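Local coordinates for protein transcription termination factor FttA (Methanosarcina mazei, PDB 2XR1) that probably terminates transcription as a zinc-dependent RNA nuclease of the beta-CASP family, cleaving nascent RNA at the exit channel of RNA polymerase and degrading the released RNA, at residues K160-I165 with H307-D312; I238-V243 with P265-P270; A367-P372 with M590-R595; R373-I378 with R599-F604. All coordinates share one frame; numbering follows the deposited sequence.

Interaction 1. Residues K160-I165 with H307-D312; sequences KERKEI and HTIPLD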
loop_
_atom_site.group_PDB
_atom_site.type_symbol
_atom_site.label_atom_id
_atom_site.label_comp_id
_atom_site.label_asym_id
_atom_site.label_seq_id
_atom_site.Cartn_x
_atom_site.Cartn_y
_atom_site.Cartn_z
ATOM N N LYS B 160 2.285 -27.052 26.490
ATOM C CA LYS B 160 0.959 -26.468 26.784
ATOM C C LYS B 160 0.685 -25.208 25.970
ATOM O O LYS B 160 -0.375 -25.090 25.361
ATOM C CB LYS B 160 0.770 -26.182 28.290
ATOM N N GLU B 161 1.639 -24.280 25.945
ATOM C CA GLU B 161 1.464 -23.037 25.179
ATOM C C GLU B 161 1.362 -23.328 23.687
ATOM O O GLU B 161 0.553 -22.738 22.985
ATOM C CB GLU B 161 2.575 -22.009 25.469
ATOM C CG GLU B 161 2.198 -20.578 25.017
ATOM C CD GLU B 161 3.289 -19.522 25.256
ATOM O OE1 GLU B 161 4.495 -19.876 25.341
ATOM O OE2 GLU B 161 2.926 -18.321 25.349
ATOM N N ARG B 162 2.176 -24.274 23.239
ATOM C CA ARG B 162 2.231 -24.700 21.840
ATOM C C ARG B 162 0.891 -25.217 21.335
ATOM O O ARG B 162 0.412 -24.787 20.293
ATOM C CB ARG B 162 3.265 -25.809 21.675
ATOM C CG ARG B 162 3.285 -26.461 20.318
ATOM C CD ARG B 162 3.668 -25.490 19.272
ATOM N NE ARG B 162 4.007 -26.146 18.006
ATOM C CZ ARG B 162 4.553 -25.525 16.968
ATOM N NH1 ARG B 162 4.821 -24.229 17.027
ATOM N NH2 ARG B 162 4.815 -26.197 15.854
ATOM N N LYS B 163 0.301 -26.153 22.072
ATOM C CA LYS B 163 -1.019 -26.670 21.741
ATOM C C LYS B 163 -2.038 -25.529 21.669
ATOM O O LYS B 163 -2.886 -25.492 20.780
ATOM C CB LYS B 163 -1.454 -27.739 22.741
ATOM C CG LYS B 163 -2.802 -28.369 22.403
ATOM C CD LYS B 163 -3.284 -29.358 23.472
ATOM C CE LYS B 163 -4.743 -29.797 23.274
ATOM N NZ LYS B 163 -5.243 -30.586 24.472
ATOM N N GLU B 164 -1.923 -24.573 22.575
ATOM C CA GLU B 164 -2.855 -23.463 22.597
ATOM C C GLU B 164 -2.667 -22.514 21.434
ATOM O O GLU B 164 -3.646 -22.021 20.884
ATOM C CB GLU B 164 -2.749 -22.726 23.927
ATOM C CG GLU B 164 -3.886 -21.744 24.198
ATOM C CD GLU B 164 -5.314 -22.400 24.203
ATOM O OE1 GLU B 164 -5.632 -23.235 25.118
ATOM O OE2 GLU B 164 -6.108 -22.054 23.269
ATOM N N ILE B 165 -1.419 -22.259 21.050
ATOM C CA ILE B 165 -1.126 -21.438 19.889
ATOM C C ILE B 165 -1.597 -22.134 18.616
ATOM O O ILE B 165 -2.052 -21.467 17.704
ATOM C CB ILE B 165 0.387 -21.176 19.752
ATOM C CG1 ILE B 165 0.900 -20.324 20.885
ATOM C CG2 ILE B 165 0.750 -20.470 18.409
ATOM C CD1 ILE B 165 2.348 -20.503 21.104
ATOM N N HIS B 307 5.923 -20.406 17.627
ATOM C CA HIS B 307 4.952 -20.132 16.581
ATOM C C HIS B 307 5.371 -20.673 15.249
ATOM O O HIS B 307 4.703 -20.406 14.260
ATOM C CB HIS B 307 4.723 -18.611 16.477
ATOM C CG HIS B 307 4.008 -18.033 17.651
ATOM N ND1 HIS B 307 4.611 -17.874 18.877
ATOM C CD2 HIS B 307 2.737 -17.591 17.792
ATOM C CE1 HIS B 307 3.734 -17.368 19.735
ATOM N NE2 HIS B 307 2.591 -17.172 19.098
ATOM N N THR B 308 6.461 -21.415 15.168
ATOM C CA THR B 308 6.853 -21.920 13.875
ATOM C C THR B 308 6.165 -23.261 13.571
ATOM O O THR B 308 6.169 -24.182 14.399
ATOM C CB THR B 308 8.370 -22.093 13.748
ATOM O OG1 THR B 308 9.020 -20.858 14.057
ATOM C CG2 THR B 308 8.761 -22.500 12.320
ATOM N N ILE B 309 5.619 -23.364 12.354
ATOM C CA ILE B 309 4.987 -24.591 11.874
ATOM C C ILE B 309 5.668 -25.111 10.607
ATOM O O ILE B 309 5.496 -24.583 9.528
ATOM C CB ILE B 309 3.493 -24.366 11.621
ATOM C CG1 ILE B 309 2.819 -23.759 12.864
ATOM C CG2 ILE B 309 2.846 -25.660 11.241
ATOM C CD1 ILE B 309 1.431 -23.218 12.598
ATOM N N PRO B 310 6.485 -26.135 10.734
ATOM C CA PRO B 310 7.187 -26.592 9.534
ATOM C C PRO B 310 6.293 -27.314 8.589
ATOM O O PRO B 310 5.437 -28.022 9.041
ATOM C CB PRO B 310 8.196 -27.591 10.078
ATOM C CG PRO B 310 7.631 -28.037 11.452
ATOM C CD PRO B 310 6.958 -26.809 11.976
ATOM N N LEU B 311 6.530 -27.162 7.290
ATOM C CA LEU B 311 5.851 -27.896 6.250
ATOM C C LEU B 311 6.859 -28.461 5.317
ATOM O O LEU B 311 7.812 -27.772 4.935
ATOM C CB LEU B 311 4.985 -26.960 5.449
ATOM C CG LEU B 311 4.078 -26.036 6.243
ATOM C CD1 LEU B 311 3.318 -25.201 5.199
ATOM C CD2 LEU B 311 3.170 -26.832 7.174
ATOM N N ASP B 312 6.652 -29.694 4.888
ATOM C CA ASP B 312 7.517 -30.300 3.893
ATOM C C ASP B 312 7.174 -29.833 2.467
ATOM O O ASP B 312 6.046 -29.367 2.175
ATOM C CB ASP B 312 7.445 -31.810 4.002
ATOM C CG ASP B 312 8.138 -32.340 5.280
ATOM O OD1 ASP B 312 9.376 -32.301 5.357
ATOM O OD2 ASP B 312 7.466 -32.819 6.226
#
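The carbonyl oxygen of T308 is the best-held polar atom here: two N-H groups of one guanidinium grip it. R162 presents its end to the strand, with NH2 reaching T308 O at 2.8 Å and NH1 reaching T308 O at 3.0 Å. The two bonds differ in direction. NH2 lies in the carbonyl plane, whereas NH1 stands well above it, about 47° out. The oxygen itself is almost in the guanidinium plane, so the flat group meets T308 edge-on. R162 gets there with CG anti to the backbone N (chi1 172°), followed by a bend at chi2 and a nearly straight remainder that carries the charge away from its helix. NH1 has a second acceptor in K306 O, near the C-terminal end of helix 299-306, where the helix dipole would favour a positive charge.

The apolar half of the contact is I165 against the imidazole of H307. CD1 of I165 sits over one ring face, 4.0 Å from the centroid of the H307 ring and displaced toward the rim, a CH-pi contact. CG2 of I165 approaches CD2 of H307 at 3.6 Å, and the two side chains cross at about a right angle. H307 ND1 is hydrogen-bonded to K303 O, which would restrict the turn of the ring.

Helix 159-173 thus docks against the end of helix 299-306 and strand 308-310, an outermost strand of one sheet of the metallo-beta-lactamase fold, reinforced by an E161-K306 salt bridge; T308 leans in turn on strand 266-268 and helix 270-290, I309 on Y267 of that strand.

Interaction 2. Residues I238-V243 with P265-P270; sequences IDAVIV and PVYCTP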
loop_
_atom_site.group_PDB
_atom_site.type_symbol
_atom_site.label_atom_id
_atom_site.label_comp_id
_atom_site.label_asym_id
_atom_site.label_seq_id
_atom_site.Cartn_x
_atom_site.Cartn_y
_atom_site.Cartn_z
ATOM N N ILE B 238 -2.091 -9.696 10.420
ATOM C CA ILE B 238 -1.321 -10.595 9.593
ATOM C C ILE B 238 -1.649 -12.068 9.876
ATOM O O ILE B 238 -1.338 -12.584 10.930
ATOM C CB ILE B 238 0.206 -10.402 9.739
ATOM C CG1 ILE B 238 0.603 -8.933 9.596
ATOM C CG2 ILE B 238 0.886 -11.205 8.702
ATOM C CD1 ILE B 238 0.473 -8.390 8.211
ATOM N N ASP B 239 -2.205 -12.754 8.883
ATOM C CA ASP B 239 -2.551 -14.149 9.008
ATOM C C ASP B 239 -1.343 -15.084 9.158
ATOM O O ASP B 239 -1.403 -16.071 9.921
ATOM C CB ASP B 239 -3.414 -14.564 7.828
ATOM C CG ASP B 239 -4.793 -13.871 7.839
ATOM O OD1 ASP B 239 -4.855 -12.594 7.944
ATOM O OD2 ASP B 239 -5.835 -14.608 7.775
ATOM N N ALA B 240 -0.253 -14.789 8.446
ATOM C CA ALA B 240 0.933 -15.660 8.494
ATOM C C ALA B 240 2.201 -14.995 8.022
ATOM O O ALA B 240 2.182 -14.011 7.338
ATOM C CB ALA B 240 0.692 -16.900 7.703
ATOM N N VAL B 241 3.318 -15.552 8.432
ATOM C CA VAL B 241 4.610 -15.157 7.937
ATOM C C VAL B 241 5.181 -16.400 7.279
ATOM O O VAL B 241 5.137 -17.475 7.861
ATOM C CB VAL B 241 5.522 -14.610 9.088
ATOM C CG1 VAL B 241 6.916 -14.377 8.612
ATOM C CG2 VAL B 241 4.925 -13.269 9.658
ATOM N N ILE B 242 5.662 -16.264 6.043
ATOM C CA ILE B 242 6.376 -17.343 5.404
ATOM C C ILE B 242 7.863 -17.017 5.346
ATOM O O ILE B 242 8.245 -15.942 4.947
ATOM C CB ILE B 242 5.799 -17.642 4.032
ATOM C CG1 ILE B 242 4.504 -18.450 4.190
ATOM C CG2 ILE B 242 6.744 -18.493 3.207
ATOM C CD1 ILE B 242 3.290 -17.669 4.513
ATOM N N VAL B 243 8.702 -17.946 5.747
ATOM C CA VAL B 243 10.140 -17.796 5.625
ATOM C C VAL B 243 10.577 -18.734 4.491
ATOM O O VAL B 243 10.396 -19.959 4.552
ATOM C CB VAL B 243 10.841 -18.156 6.946
ATOM C CG1 VAL B 243 12.317 -18.105 6.780
ATOM C CG2 VAL B 243 10.373 -17.226 8.119
ATOM N N PRO B 265 1.389 -17.620 13.031
ATOM C CA PRO B 265 2.348 -18.623 12.690
ATOM C C PRO B 265 3.448 -18.134 11.757
ATOM O O PRO B 265 3.269 -17.161 11.026
ATOM C CB PRO B 265 1.505 -19.627 11.958
ATOM C CG PRO B 265 0.458 -18.802 11.301
ATOM C CD PRO B 265 0.177 -17.694 12.192
ATOM N N VAL B 266 4.585 -18.830 11.801
ATOM C CA VAL B 266 5.658 -18.661 10.861
ATOM C C VAL B 266 5.764 -19.999 10.148
ATOM O O VAL B 266 5.953 -21.029 10.811
ATOM C CB VAL B 266 6.976 -18.367 11.588
ATOM C CG1 VAL B 266 8.086 -18.252 10.578
ATOM C CG2 VAL B 266 6.858 -17.145 12.434
ATOM N N TYR B 267 5.613 -20.016 8.824
ATOM C CA TYR B 267 5.633 -21.288 8.058
ATOM C C TYR B 267 6.931 -21.351 7.290
ATOM O O TYR B 267 7.283 -20.382 6.627
ATOM C CB TYR B 267 4.513 -21.388 7.040
ATOM C CG TYR B 267 3.158 -21.477 7.626
ATOM C CD1 TYR B 267 2.705 -22.660 8.157
ATOM C CD2 TYR B 267 2.322 -20.378 7.633
ATOM C CE1 TYR B 267 1.448 -22.756 8.715
ATOM C CE2 TYR B 267 1.058 -20.446 8.192
ATOM C CZ TYR B 267 0.637 -21.631 8.747
ATOM O OH TYR B 267 -0.584 -21.699 9.330
ATOM N N CYS B 268 7.627 -22.497 7.399
ATOM C CA CYS B 268 8.868 -22.745 6.670
ATOM C C CYS B 268 9.143 -24.224 6.622
ATOM O O CYS B 268 8.398 -24.978 7.166
ATOM C CB CYS B 268 10.036 -22.072 7.347
ATOM S SG CYS B 268 10.320 -22.787 8.949
ATOM N N THR B 269 10.201 -24.634 5.923
ATOM C CA THR B 269 10.545 -26.078 5.830
ATOM C C THR B 269 11.174 -26.505 7.126
ATOM O O THR B 269 11.592 -25.671 7.887
ATOM C CB THR B 269 11.510 -26.391 4.666
ATOM O OG1 THR B 269 12.685 -25.579 4.803
ATOM C CG2 THR B 269 10.813 -26.130 3.317
ATOM N N PRO B 270 11.210 -27.794 7.408
ATOM C CA PRO B 270 11.864 -28.219 8.684
ATOM C C PRO B 270 13.329 -27.808 8.836
ATOM O O PRO B 270 13.737 -27.392 9.914
ATOM C CB PRO B 270 11.723 -29.742 8.669
ATOM C CG PRO B 270 10.532 -30.000 7.798
ATOM C CD PRO B 270 10.398 -28.867 6.805
HETATM O O HOH W 1 11.507 -22.512 4.297
#
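Three backbone hydrogen bonds join strands 240-242 and 266-268 in parallel register, V241 beside V266 and I242 beside Y267. V241 N donates to P265 O at 3.1 Å; Y267 N then donates to V241 O at 2.8 Å, and V243 N to Y267 O at 3.0 Å, these last two nearly along the C=O axes. The same two acceptors also receive C-H groups: V266 CA approaches V241 O, and I242 CA approaches Y267 O.

The topology is a beta-alpha-beta crossover of the metallo-beta-lactamase fold, the connection passing through helices 248-251 and 254-259. Strand 240-242 leads straight into the zinc ligands H245, H247, D249 and H250, and the V243 side chain lies about 5 Å from that of H250.

Apolar contacts fill both faces. On that of V241 and V266, CG1 of V266, anti to its backbone N (chi1 178°), meets CG2 of V243 obliquely at 3.5 Å, with V254 of helix 254-259 touching both. On that of I242 and Y267, the methyl of A240 touches the tyrosine ring at its edge, CB to CE2 of Y267 being 3.6 Å, while I242 CG1 crosses obliquely against the Y267 CB.

One water extends the polar ladder past the last direct bond, donating to V243 O at 2.8 Å and accepting from T269 N. T269 is also the N-cap of helix 270-290, where its side chain caps a backbone N.

Interaction 3. Residues A367-P372 with M590-R595; sequences AVNKFP and MEYVKR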
loop_
_atom_site.group_PDB
_atom_site.type_symbol
_atom_site.label_atom_id
_atom_site.label_comp_id
_atom_site.label_asym_id
_atom_site.label_seq_id
_atom_site.Cartn_x
_atom_site.Cartn_y
_atom_site.Cartn_z
ATOM N N ALA B 367 15.947 -25.845 -8.765
ATOM C CA ALA B 367 14.746 -25.155 -8.397
ATOM C C ALA B 367 13.613 -25.715 -9.244
ATOM O O ALA B 367 13.840 -26.105 -10.401
ATOM C CB ALA B 367 14.939 -23.636 -8.633
ATOM N N VAL B 368 12.412 -25.756 -8.687
ATOM C CA VAL B 368 11.232 -26.272 -9.379
ATOM C C VAL B 368 10.497 -25.122 -10.082
ATOM O O VAL B 368 10.277 -24.047 -9.516
ATOM C CB VAL B 368 10.254 -27.034 -8.393
ATOM C CG1 VAL B 368 8.789 -27.108 -8.962
ATOM C CG2 VAL B 368 10.815 -28.370 -8.055
ATOM N N ASN B 369 10.111 -25.355 -11.327
ATOM C CA ASN B 369 9.267 -24.425 -12.065
ATOM C C ASN B 369 8.079 -25.082 -12.786
ATOM O O ASN B 369 7.622 -24.569 -13.788
ATOM C CB ASN B 369 10.121 -23.598 -13.011
ATOM C CG ASN B 369 10.764 -24.400 -14.085
ATOM O OD1 ASN B 369 10.706 -25.660 -14.115
ATOM N ND2 ASN B 369 11.404 -23.665 -15.033
ATOM N N LYS B 370 7.578 -26.205 -12.266
ATOM C CA LYS B 370 6.370 -26.898 -12.786
ATOM C C LYS B 370 5.319 -26.777 -11.695
ATOM O O LYS B 370 5.611 -27.069 -10.554
ATOM C CB LYS B 370 6.669 -28.359 -12.999
ATOM C CG LYS B 370 5.960 -29.002 -14.170
ATOM N N PHE B 371 4.140 -26.273 -12.000
ATOM C CA PHE B 371 3.107 -26.093 -10.967
ATOM C C PHE B 371 1.772 -26.361 -11.611
ATOM O O PHE B 371 1.666 -26.274 -12.796
ATOM C CB PHE B 371 3.097 -24.671 -10.359
ATOM C CG PHE B 371 4.449 -24.118 -10.039
ATOM C CD1 PHE B 371 5.068 -24.431 -8.871
ATOM C CD2 PHE B 371 5.087 -23.250 -10.918
ATOM C CE1 PHE B 371 6.328 -23.887 -8.554
ATOM C CE2 PHE B 371 6.312 -22.728 -10.637
ATOM C CZ PHE B 371 6.952 -23.045 -9.434
ATOM N N PRO B 372 0.740 -26.690 -10.838
ATOM C CA PRO B 372 -0.510 -26.948 -11.555
ATOM C C PRO B 372 -0.974 -25.723 -12.306
ATOM O O PRO B 372 -1.447 -25.890 -13.431
ATOM C CB PRO B 372 -1.502 -27.326 -10.438
ATOM C CG PRO B 372 -0.633 -27.799 -9.313
ATOM C CD PRO B 372 0.608 -26.947 -9.396
ATOM N N MET B 590 16.942 -16.699 -16.634
ATOM C CA MET B 590 16.152 -16.645 -17.846
ATOM C C MET B 590 15.562 -17.998 -18.191
ATOM O O MET B 590 14.434 -18.074 -18.633
ATOM C CB MET B 590 16.990 -16.133 -19.025
ATOM C CG MET B 590 17.264 -14.627 -18.933
ATOM S SD MET B 590 15.848 -13.581 -19.490
ATOM C CE MET B 590 16.269 -13.357 -21.233
ATOM N N GLU B 591 16.315 -19.067 -17.973
ATOM C CA GLU B 591 15.854 -20.403 -18.302
ATOM C C GLU B 591 14.691 -20.786 -17.362
ATOM O O GLU B 591 13.699 -21.356 -17.813
ATOM C CB GLU B 591 17.020 -21.414 -18.259
ATOM C CG GLU B 591 18.054 -21.287 -19.411
ATOM C CD GLU B 591 19.361 -22.188 -19.243
ATOM O OE1 GLU B 591 19.758 -22.501 -18.062
ATOM O OE2 GLU B 591 19.991 -22.593 -20.310
ATOM N N TYR B 592 14.790 -20.394 -16.093
ATOM C CA TYR B 592 13.766 -20.692 -15.090
ATOM C C TYR B 592 12.382 -20.204 -15.488
ATOM O O TYR B 592 11.402 -20.943 -15.360
ATOM C CB TYR B 592 14.093 -20.049 -13.757
ATOM C CG TYR B 592 13.144 -20.440 -12.642
ATOM C CD1 TYR B 592 13.263 -21.663 -12.013
ATOM C CD2 TYR B 592 12.175 -19.572 -12.191
ATOM C CE1 TYR B 592 12.449 -22.036 -10.986
ATOM C CE2 TYR B 592 11.317 -19.942 -11.174
ATOM C CZ TYR B 592 11.473 -21.200 -10.576
ATOM O OH TYR B 592 10.626 -21.614 -9.566
ATOM N N VAL B 593 12.317 -18.950 -15.926
ATOM C CA VAL B 593 11.065 -18.352 -16.376
ATOM C C VAL B 593 10.686 -18.910 -17.714
ATOM O O VAL B 593 9.568 -19.332 -17.902
ATOM C CB VAL B 593 11.141 -16.822 -16.467
ATOM C CG1 VAL B 593 9.762 -16.235 -16.721
ATOM C CG2 VAL B 593 11.651 -16.261 -15.200
ATOM N N LYS B 594 11.633 -18.943 -18.640
ATOM C CA LYS B 594 11.384 -19.445 -20.025
ATOM C C LYS B 594 10.760 -20.851 -20.070
ATOM O O LYS B 594 9.883 -21.135 -20.877
ATOM C CB LYS B 594 12.706 -19.477 -20.819
ATOM C CG LYS B 594 12.552 -19.965 -22.250
ATOM C CD LYS B 594 13.742 -19.680 -23.172
ATOM C CE LYS B 594 13.293 -19.916 -24.627
ATOM N NZ LYS B 594 14.163 -19.351 -25.747
ATOM N N ARG B 595 11.277 -21.730 -19.230
ATOM C CA ARG B 595 10.851 -23.126 -19.181
ATOM C C ARG B 595 9.732 -23.390 -18.125
ATOM O O ARG B 595 9.249 -24.524 -18.005
ATOM C CB ARG B 595 12.045 -24.016 -18.869
ATOM C CG ARG B 595 12.651 -24.582 -20.039
ATOM C CD ARG B 595 13.919 -23.951 -20.449
ATOM N NE ARG B 595 15.059 -24.477 -19.727
ATOM C CZ ARG B 595 16.304 -24.526 -20.214
ATOM N NH1 ARG B 595 16.571 -24.149 -21.449
ATOM N NH2 ARG B 595 17.304 -24.956 -19.448
#
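Y592, on helix 586-594, and N369, in the loop before strand 376-380, contribute most of the buried surface, and each donates one hydrogen bond to the other's segment. The tyrosine, with CG anti to its backbone N (chi1 -174°), reaches out from the helix so that OH donates to V368 O at 2.5 Å, approaching from above the carbonyl plane. In return N369 ND2 donates to Y592 O at 2.7 Å, on a lone pair and with the acceptor almost in the amide plane. The crowded chi1 of 65° turns the amide toward the helix end and lays N369 CB over one face of the phenol, 3.8 Å from the centroid of the Y592 ring. A367 CB touches CE1 of Y592 at 3.8 Å, and F371 offers its ring edge to the hydroxyl, the two side chains crossing at about a right angle. R595, third in buried area, brings its backbone C within 3.5 Å of N369 ND2. Y356 and Y358 also pack on the phenol.

The contact joins the two pieces of the metallo-beta-lactamase domain, which in beta-CASP nucleases is interrupted by the beta-CASP insertion; A367 lies about 7 Å from the zinc ligand H332, side chain to side chain.

Interaction 4. Residues R373-I378 with R599-F604; sequences RVETVI and RPERVF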
loop_
_atom_site.group_PDB
_atom_site.type_symbol
_atom_site.label_atom_id
_atom_site.label_comp_id
_atom_site.label_asym_id
_atom_site.label_seq_id
_atom_site.Cartn_x
_atom_site.Cartn_y
_atom_site.Cartn_z
ATOM N N ARG B 373 -0.804 -24.532 -11.673
ATOM C CA ARG B 373 -1.090 -23.236 -12.266
ATOM C C ARG B 373 -0.193 -22.123 -11.701
ATOM O O ARG B 373 0.264 -22.194 -10.561
ATOM C CB ARG B 373 -2.568 -22.904 -12.083
ATOM C CG ARG B 373 -3.456 -23.460 -13.218
ATOM C CD ARG B 373 -4.894 -22.913 -13.234
ATOM N NE ARG B 373 -5.012 -21.492 -12.845
ATOM C CZ ARG B 373 -6.162 -20.899 -12.503
ATOM N NH1 ARG B 373 -7.313 -21.575 -12.532
ATOM N NH2 ARG B 373 -6.163 -19.610 -12.133
ATOM N N VAL B 374 0.134 -21.124 -12.518
ATOM C CA VAL B 374 0.925 -19.945 -12.084
ATOM C C VAL B 374 0.592 -18.753 -12.948
ATOM O O VAL B 374 0.942 -18.746 -14.097
ATOM C CB VAL B 374 2.437 -20.029 -12.351
ATOM C CG1 VAL B 374 3.195 -19.303 -11.223
ATOM C CG2 VAL B 374 2.887 -21.410 -12.539
ATOM N N GLU B 375 -0.036 -17.736 -12.418
ATOM C CA GLU B 375 -0.304 -16.608 -13.244
ATOM C C GLU B 375 0.770 -15.539 -13.042
ATOM O O GLU B 375 1.132 -14.881 -14.004
ATOM C CB GLU B 375 -1.715 -16.100 -13.018
ATOM C CG GLU B 375 -2.813 -16.967 -13.707
ATOM C CD GLU B 375 -3.144 -18.311 -12.994
ATOM O OE1 GLU B 375 -3.102 -18.329 -11.757
ATOM O OE2 GLU B 375 -3.493 -19.354 -13.642
ATOM N N THR B 376 1.301 -15.396 -11.825
ATOM C CA THR B 376 2.299 -14.372 -11.487
ATOM C C THR B 376 3.515 -14.998 -10.821
ATOM O O THR B 376 3.365 -15.807 -9.919
ATOM C CB THR B 376 1.694 -13.366 -10.455
ATOM O OG1 THR B 376 0.495 -12.787 -10.987
ATOM C CG2 THR B 376 2.652 -12.246 -10.080
ATOM N N VAL B 377 4.710 -14.611 -11.253
ATOM C CA VAL B 377 5.965 -15.001 -10.593
ATOM C C VAL B 377 6.714 -13.761 -10.083
ATOM O O VAL B 377 6.887 -12.782 -10.787
ATOM C CB VAL B 377 6.939 -15.654 -11.587
ATOM C CG1 VAL B 377 8.250 -16.047 -10.839
ATOM C CG2 VAL B 377 6.299 -16.859 -12.316
ATOM N N ILE B 378 7.130 -13.808 -8.832
ATOM C CA ILE B 378 7.951 -12.774 -8.254
ATOM C C ILE B 378 9.271 -13.476 -8.032
ATOM O O ILE B 378 9.357 -14.390 -7.199
ATOM C CB ILE B 378 7.365 -12.275 -6.921
ATOM C CG1 ILE B 378 6.119 -11.423 -7.210
ATOM C CG2 ILE B 378 8.415 -11.455 -6.146
ATOM C CD1 ILE B 378 4.901 -11.776 -6.496
ATOM N N ARG B 599 3.255 -21.152 -18.435
ATOM C CA ARG B 599 3.906 -19.850 -18.597
ATOM C C ARG B 599 3.131 -18.805 -17.816
ATOM O O ARG B 599 1.912 -18.744 -17.913
ATOM C CB ARG B 599 3.902 -19.486 -20.063
ATOM C CG ARG B 599 4.688 -18.259 -20.494
ATOM C CD ARG B 599 4.485 -18.152 -22.036
ATOM N NE ARG B 599 5.666 -17.768 -22.832
ATOM C CZ ARG B 599 6.876 -18.325 -22.770
ATOM N NH1 ARG B 599 7.169 -19.281 -21.906
ATOM N NH2 ARG B 599 7.811 -17.891 -23.595
ATOM N N PRO B 600 3.814 -18.000 -17.010
ATOM C CA PRO B 600 3.112 -16.972 -16.254
ATOM C C PRO B 600 2.771 -15.769 -17.124
ATOM O O PRO B 600 3.395 -15.557 -18.154
ATOM C CB PRO B 600 4.142 -16.570 -15.205
ATOM C CG PRO B 600 5.417 -16.806 -15.860
ATOM C CD PRO B 600 5.247 -18.008 -16.701
ATOM N N GLU B 601 1.808 -14.989 -16.679
ATOM C CA GLU B 601 1.347 -13.833 -17.406
ATOM C C GLU B 601 2.098 -12.580 -16.949
ATOM O O GLU B 601 2.223 -11.640 -17.728
ATOM C CB GLU B 601 -0.168 -13.628 -17.193
ATOM C CG GLU B 601 -1.036 -14.848 -17.501
ATOM C CD GLU B 601 -2.556 -14.644 -17.191
ATOM O OE1 GLU B 601 -2.936 -13.704 -16.401
ATOM O OE2 GLU B 601 -3.365 -15.446 -17.745
ATOM N N ARG B 602 2.555 -12.537 -15.703
ATOM C CA ARG B 602 3.454 -11.462 -15.282
ATOM C C ARG B 602 4.659 -11.980 -14.503
ATOM O O ARG B 602 4.569 -12.971 -13.827
ATOM C CB ARG B 602 2.768 -10.403 -14.429
ATOM C CG ARG B 602 1.337 -10.172 -14.647
ATOM C CD ARG B 602 0.992 -9.054 -15.607
ATOM N NE ARG B 602 0.877 -7.746 -14.952
ATOM C CZ ARG B 602 0.013 -7.419 -13.967
ATOM N NH1 ARG B 602 -0.864 -8.321 -13.456
ATOM N NH2 ARG B 602 0.048 -6.159 -13.469
ATOM N N VAL B 603 5.799 -11.321 -14.630
ATOM C CA VAL B 603 6.841 -11.512 -13.663
ATOM C C VAL B 603 7.369 -10.210 -13.090
ATOM O O VAL B 603 7.347 -9.183 -13.742
ATOM C CB VAL B 603 7.949 -12.493 -14.083
ATOM C CG1 VAL B 603 7.655 -13.211 -15.437
ATOM C CG2 VAL B 603 9.246 -11.886 -13.965
ATOM N N PHE B 604 7.755 -10.245 -11.826
ATOM C CA PHE B 604 8.265 -9.112 -11.135
ATOM C C PHE B 604 9.616 -9.485 -10.605
ATOM O O PHE B 604 9.860 -10.661 -10.323
ATOM C CB PHE B 604 7.346 -8.763 -9.984
ATOM C CG PHE B 604 6.048 -8.226 -10.429
ATOM C CD1 PHE B 604 5.924 -6.899 -10.796
ATOM C CD2 PHE B 604 4.955 -9.047 -10.573
ATOM C CE1 PHE B 604 4.702 -6.410 -11.228
ATOM C CE2 PHE B 604 3.777 -8.555 -11.003
ATOM C CZ PHE B 604 3.655 -7.240 -11.321
#
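E375 O takes two backbone N-H groups: E601 N donates to E375 O at 2.8 Å and R602 N to E375 O at 3.2 Å, because E601 is an extra residue between the pairs E375-P600 and T376-R602. Beyond it the strands run parallel: V377 N donates to R602 O at 3.1 Å, and F604 N to V377 O at 2.9 Å.

Around this ladder the side chains pack by face. V377 CG2 meets P600 obliquely, 3.6 Å from CB of P600, on the face of V377 and V603. On that of T376, I378 and F604, the methyl CG2 of T376 meets the F604 ring edge-on, 4.0 Å from its CE2, while I378 CG1 crosses F604 CB obliquely.

Farther out, polar partners set the ends. The E375 carboxylate takes R373 NE on the syn lone pair of OE2, at 2.7 Å, and N349 on OE1; the positive R373 would offset the like charge of E601, whose OE2 is 5.7 Å from E375 OE2. H348 holds T376 OG1, and E627 pairs with R602.

Strands 376-380 and 602-606 are neighbours in one of the two sheets of the metallo-beta-lactamase sandwich, joined here across the beta-CASP insertion, and 602-606 runs directly into the zinc ligand H607.

Interactions 1 and 2 share one sheet: strand 308-310 lies beside 266-268, I309 N meeting V266 O at 2.8 Å, and interaction 2 is nested within the chain loop that interaction 1 closes. Interaction 4 lies in the other sheet, and interaction 3 adjoins it through the loop and helix that lead into its strands; both join the N-terminal piece of the catalytic domain to its C-terminal piece. Chemistry follows place. The buried contacts, interactions 2 and 4, are parallel strand pairings made of backbone bonds and apolar side chains, aliphatic and aromatic; the partly buried ones, interactions 1 and 3, dock a helix through side-chain-to-carbonyl hydrogen bonds and a CH-pi contact. Interaction 1 alone lies away from the zinc site.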